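Local coordinates for FAA hydrolase family protein (Pseudomonas aeruginosa, PDB 6J5Y), which probably hydrolyses fumarylpyruvate to fumarate and pyruvate, as a metal-dependent member of the fumarylacetoacetate hydrolase superfamily that binds Mn2+ and pyruvate, at residues 98-102 and 179-183; 108-112 and 220-226. Residue numbers count along the deposited sequence, not the author numbering.

Interaction 1: residues 98-102 and 179-183; sequences LEQAE and SVAET
Ala101 lays its methyl group against the first turn of helix 180-190: its CB lies 3.2 Å from Ala181 O and 4.1 Å from Ala181 CB. The CA atoms of this pair are 5.0 Å apart, an approach that two alanines permit because neither side chain extends beyond CB. The contact thus packs the short helix 98-101, just before strand 105-116, on the N-terminal turn of helix 180-190. Residues 98-101 form one loose helical turn, with a weak Ala101 N to Leu98 O bond of 3.3 Å. On the other segment, Ser179 is the N-cap, extended at psi 169°, and Val180 to Thr183 are alpha-helical. Ser179 (chi1 p) and Glu182 form a capping box, each side chain accepting from the other's backbone amide: Glu182 N donates to Ser179 OG at 3.2 Å, Ser179 N to Glu182 OE1 at 2.7 Å. Leu98, in the mt rotamer, brings CD2 to 3.9 Å from Glu182 CA and also touches Tyr186. Glu102 puts its CG 4.0 Å from Ala181 CB and 4.2 Å from Val180 CG1. Glu102 OE2 makes a salt bridge with Arg155, while OE1 takes a weak bond of 2.7 Å from a water that accepts from Ala181 N at 3.0 Å. Direct contact is thus van der Waals packing, and the water satisfies a first-turn amide that has no helical carbonyl to bond.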
loop_
_atom_site.group_PDB
_atom_site.type_symbol
_atom_site.label_atom_id
_atom_site.label_comp_id
_atom_site.label_asym_id
_atom_site.label_seq_id
_atom_site.Cartn_x
_atom_site.Cartn_y
_atom_site.Cartn_z
ATOM N N LEU A 98 -16.395 -12.291 8.033
ATOM C CA LEU A 98 -16.505 -11.485 6.780
ATOM C C LEU A 98 -17.569 -10.402 6.941
ATOM O O LEU A 98 -17.333 -9.280 6.497
ATOM C CB LEU A 98 -16.852 -12.382 5.589
ATOM C CG LEU A 98 -15.835 -13.478 5.266
ATOM C CD1 LEU A 98 -16.358 -14.363 4.143
ATOM C CD2 LEU A 98 -14.492 -12.875 4.869
ATOM N N GLU A 99 -18.679 -10.717 7.599
ATOM C CA GLU A 99 -19.851 -9.804 7.730
ATOM C C GLU A 99 -19.527 -8.553 8.563
ATOM O O GLU A 99 -20.208 -7.548 8.374
ATOM C CB GLU A 99 -21.029 -10.568 8.326
ATOM C CG GLU A 99 -21.550 -11.672 7.409
ATOM C CD GLU A 99 -20.839 -12.994 7.551
ATOM O OE1 GLU A 99 -20.034 -13.092 8.474
ATOM O OE2 GLU A 99 -21.102 -13.935 6.739
ATOM N N GLN A 100 -18.559 -8.580 9.474
ATOM C CA GLN A 100 -18.237 -7.377 10.302
ATOM C C GLN A 100 -16.833 -6.837 9.967
ATOM O O GLN A 100 -16.414 -5.873 10.635
ATOM C CB GLN A 100 -18.346 -7.692 11.798
ATOM C CG GLN A 100 -17.400 -8.788 12.274
ATOM C CD GLN A 100 -17.160 -8.755 13.763
ATOM O OE1 GLN A 100 -17.814 -9.463 14.549
ATOM N NE2 GLN A 100 -16.199 -7.938 14.167
ATOM N N ALA A 101 -16.129 -7.420 8.994
ATOM C CA ALA A 101 -14.686 -7.168 8.741
ATOM C C ALA A 101 -14.449 -5.692 8.395
ATOM O O ALA A 101 -13.567 -5.065 8.981
ATOM C CB ALA A 101 -14.206 -8.071 7.644
ATOM N N GLU A 102 -15.225 -5.140 7.471
ATOM C CA GLU A 102 -15.081 -3.725 7.041
ATOM C C GLU A 102 -15.374 -2.778 8.195
ATOM O O GLU A 102 -14.864 -1.653 8.158
ATOM C CB GLU A 102 -16.024 -3.402 5.899
ATOM C CG GLU A 102 -15.423 -3.739 4.563
ATOM C CD GLU A 102 -16.463 -3.839 3.474
ATOM O OE1 GLU A 102 -16.199 -3.334 2.388
ATOM O OE2 GLU A 102 -17.538 -4.429 3.739
ATOM N N SER A 179 -11.439 -8.925 -1.530
ATOM C CA SER A 179 -11.985 -7.592 -1.170
ATOM C C SER A 179 -11.352 -7.110 0.140
ATOM O O SER A 179 -10.749 -7.929 0.861
ATOM C CB SER A 179 -13.488 -7.689 -1.033
ATOM O OG SER A 179 -13.835 -8.517 0.082
ATOM N N VAL A 180 -11.557 -5.847 0.498
ATOM C CA VAL A 180 -11.101 -5.304 1.800
ATOM C C VAL A 180 -11.572 -6.252 2.908
ATOM O O VAL A 180 -10.754 -6.596 3.798
ATOM C CB VAL A 180 -11.591 -3.861 2.018
ATOM C CG1 VAL A 180 -11.354 -3.427 3.458
ATOM C CG2 VAL A 180 -10.916 -2.900 1.046
ATOM N N ALA A 181 -12.848 -6.635 2.886
ATOM C CA ALA A 181 -13.504 -7.451 3.934
ATOM C C ALA A 181 -12.824 -8.814 4.050
ATOM O O ALA A 181 -12.549 -9.242 5.151
ATOM C CB ALA A 181 -14.978 -7.613 3.614
ATOM N N GLU A 182 -12.614 -9.481 2.925
ATOM C CA GLU A 182 -11.873 -10.759 2.854
ATOM C C GLU A 182 -10.431 -10.601 3.370
ATOM O O GLU A 182 -9.964 -11.510 4.101
ATOM C CB GLU A 182 -11.873 -11.230 1.410
ATOM C CG GLU A 182 -13.169 -11.884 0.988
ATOM C CD GLU A 182 -13.311 -11.966 -0.517
ATOM O OE1 GLU A 182 -13.140 -10.930 -1.171
ATOM O OE2 GLU A 182 -13.559 -13.059 -1.026
ATOM N N THR A 183 -9.710 -9.554 2.952
ATOM C CA THR A 183 -8.273 -9.376 3.319
ATOM C C THR A 183 -8.191 -9.176 4.836
ATOM O O THR A 183 -7.286 -9.727 5.470
ATOM C CB THR A 183 -7.576 -8.262 2.513
ATOM O OG1 THR A 183 -8.132 -6.989 2.832
ATOM C CG2 THR A 183 -7.657 -8.458 1.019
HETATM O O HOH W 1 -14.954 -5.392 1.123
#

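Interaction 2: residues 108-112 and 220-226; sequences YAVGL and IDGLGEL
A classic beta bulge at Leu223 and Gly224, both facing Ile220, shapes the surface that strand 108-112 packs on. It belongs to the hairpin joining strands 215-220 and 225-231, so the contact is face-to-face packing between two sheets of the FAH fold. A type II turn runs from Ile220 to Leu223, closed by Leu223 N to Ile220 O at 2.8 Å; Gly222 has phi/psi 79/-12°, a positive phi that suits glycine. Gly224 follows at 59/-147°, where a CB would clash with Glu225 OE2, and Gly224 O accepts from Ile220 N at 3.3 Å. Strand 108-112 is extended throughout, with backbone-to-backbone bonds to the flanking strands, for example Ala109 with Val86 and Val110 with Gly143. The nearest CA pairs are Ala109 with Leu223, 6.0 Å, and Val110 with Ile220, 6.3 Å. Val110 (chi1 t) points into the hairpin: CG2 lies 4.1 Å from Ile220 CG1 and 3.9 Å from Leu223 CB, and CG1 lies 3.8 Å from Leu226 CB. Compact and branched, valine reaches all three partners. Leu223 (mt) sets CD1 3.8 Å from Tyr108 CB, while Leu226 (tp) places CD2 3.8 Å from Leu112 CG. Gly111 presents just backbone here, its C 3.9 Å from Leu226 CD2. A water bridges the segments, accepting from Val110 N at 2.8 Å and donating weakly to Leu223 O at 3.4 Å.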
loop_
_atom_site.group_PDB
_atom_site.type_symbol
_atom_site.label_atom_id
_atom_site.label_comp_id
_atom_site.label_asym_id
_atom_site.label_seq_id
_atom_site.Cartn_x
_atom_site.Cartn_y
_atom_site.Cartn_z
ATOM N N TYR A 108 -9.449 5.014 4.716
ATOM C CA TYR A 108 -8.836 4.597 3.427
ATOM C C TYR A 108 -7.910 5.714 2.929
ATOM O O TYR A 108 -8.102 6.894 3.291
ATOM C CB TYR A 108 -9.917 4.247 2.398
ATOM C CG TYR A 108 -10.858 3.142 2.793
ATOM C CD1 TYR A 108 -11.970 3.402 3.581
ATOM C CD2 TYR A 108 -10.676 1.833 2.355
ATOM C CE1 TYR A 108 -12.855 2.409 3.949
ATOM C CE2 TYR A 108 -11.553 0.823 2.728
ATOM C CZ TYR A 108 -12.655 1.109 3.517
ATOM O OH TYR A 108 -13.525 0.124 3.938
ATOM N N ALA A 109 -6.840 5.348 2.214
ATOM C CA ALA A 109 -5.900 6.314 1.609
ATOM C C ALA A 109 -5.324 5.720 0.318
ATOM O O ALA A 109 -5.458 4.514 0.097
ATOM C CB ALA A 109 -4.839 6.669 2.616
ATOM N N VAL A 110 -4.760 6.566 -0.533
ATOM C CA VAL A 110 -3.981 6.153 -1.731
ATOM C C VAL A 110 -2.560 5.810 -1.276
ATOM O O VAL A 110 -1.977 6.631 -0.571
ATOM C CB VAL A 110 -3.943 7.279 -2.777
ATOM C CG1 VAL A 110 -3.287 6.799 -4.066
ATOM C CG2 VAL A 110 -5.328 7.863 -3.016
ATOM N N GLY A 111 -2.019 4.663 -1.694
ATOM C CA GLY A 111 -0.652 4.269 -1.348
ATOM C C GLY A 111 0.142 3.794 -2.543
ATOM O O GLY A 111 -0.460 3.403 -3.543
ATOM N N LEU A 112 1.463 3.800 -2.393
ATOM C CA LEU A 112 2.425 3.225 -3.354
ATOM C C LEU A 112 3.258 2.161 -2.632
ATOM O O LEU A 112 3.919 2.470 -1.614
ATOM C CB LEU A 112 3.325 4.332 -3.897
ATOM C CG LEU A 112 2.763 5.161 -5.045
ATOM C CD1 LEU A 112 3.571 6.435 -5.214
ATOM C CD2 LEU A 112 2.773 4.342 -6.337
ATOM N N ILE A 220 -7.344 7.531 -6.241
ATOM C CA ILE A 220 -8.537 6.659 -6.100
ATOM C C ILE A 220 -9.754 7.550 -5.901
ATOM O O ILE A 220 -9.661 8.471 -5.066
ATOM C CB ILE A 220 -8.332 5.640 -4.965
ATOM C CG1 ILE A 220 -7.045 4.838 -5.204
ATOM C CG2 ILE A 220 -9.579 4.784 -4.816
ATOM C CD1 ILE A 220 -6.590 3.953 -4.064
ATOM N N ASP A 221 -10.852 7.227 -6.594
ATOM C CA ASP A 221 -12.148 7.949 -6.468
ATOM C C ASP A 221 -12.494 8.177 -4.994
ATOM O O ASP A 221 -12.522 7.194 -4.205
ATOM C CB ASP A 221 -13.305 7.202 -7.126
ATOM C CG ASP A 221 -13.199 7.119 -8.636
ATOM O OD1 ASP A 221 -12.494 7.939 -9.220
ATOM O OD2 ASP A 221 -13.837 6.234 -9.210
ATOM N N GLY A 222 -12.825 9.419 -4.645
ATOM C CA GLY A 222 -13.198 9.799 -3.268
ATOM C C GLY A 222 -11.986 9.973 -2.371
ATOM O O GLY A 222 -12.165 10.544 -1.322
ATOM N N LEU A 223 -10.778 9.553 -2.780
ATOM C CA LEU A 223 -9.582 9.479 -1.891
ATOM C C LEU A 223 -8.477 10.430 -2.365
ATOM O O LEU A 223 -7.363 10.346 -1.850
ATOM C CB LEU A 223 -9.086 8.030 -1.830
ATOM C CG LEU A 223 -10.095 7.014 -1.301
ATOM C CD1 LEU A 223 -9.430 5.672 -1.089
ATOM C CD2 LEU A 223 -10.724 7.483 0.004
ATOM N N GLY A 224 -8.783 11.329 -3.289
ATOM C CA GLY A 224 -7.814 12.292 -3.828
ATOM C C GLY A 224 -6.620 11.593 -4.466
ATOM O O GLY A 224 -6.774 10.486 -4.993
ATOM N N GLU A 225 -5.459 12.223 -4.364
ATOM C CA GLU A 225 -4.292 11.968 -5.239
ATOM C C GLU A 225 -3.030 11.811 -4.385
ATOM O O GLU A 225 -3.004 12.280 -3.231
ATOM C CB GLU A 225 -4.160 13.137 -6.210
ATOM C CG GLU A 225 -3.796 14.434 -5.501
ATOM C CD GLU A 225 -4.960 15.209 -4.897
ATOM O OE1 GLU A 225 -5.571 15.989 -5.663
ATOM O OE2 GLU A 225 -5.274 15.022 -3.677
ATOM N N LEU A 226 -2.000 11.224 -4.977
ATOM C CA LEU A 226 -0.679 11.005 -4.339
ATOM C C LEU A 226 0.398 11.364 -5.357
ATOM O O LEU A 226 0.520 10.618 -6.333
ATOM C CB LEU A 226 -0.582 9.534 -3.908
ATOM C CG LEU A 226 0.746 9.103 -3.297
ATOM C CD1 LEU A 226 1.047 9.918 -2.063
ATOM C CD2 LEU A 226 0.721 7.622 -2.967
HETATM O O HOH W 2 -4.951 9.199 0.274
#

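In the fold
Strand 105-116 ties the two contacts together. It follows helix 98-101 of interaction 1 in the chain, and its residues 108-112 pack on the hairpin of interaction 2. The centres lie 19 Å apart, yet the contacts touch where Val180 CG2 meets Tyr108 CE2 at 4.1 Å; the Tyr108 hydroxyl bonds to His153, which also touches Glu102. Interaction 2 is nearer the active site: the Leu112 side chain is about 9 Å from Mn2+ and about 10 Å from pyruvate, against about 14 Å to either from the Val180 side chain. Further along the same strand, Asp113 joins Glu82 and Glu84 in holding the metal, and Gly111 pairs by backbone with Glu84.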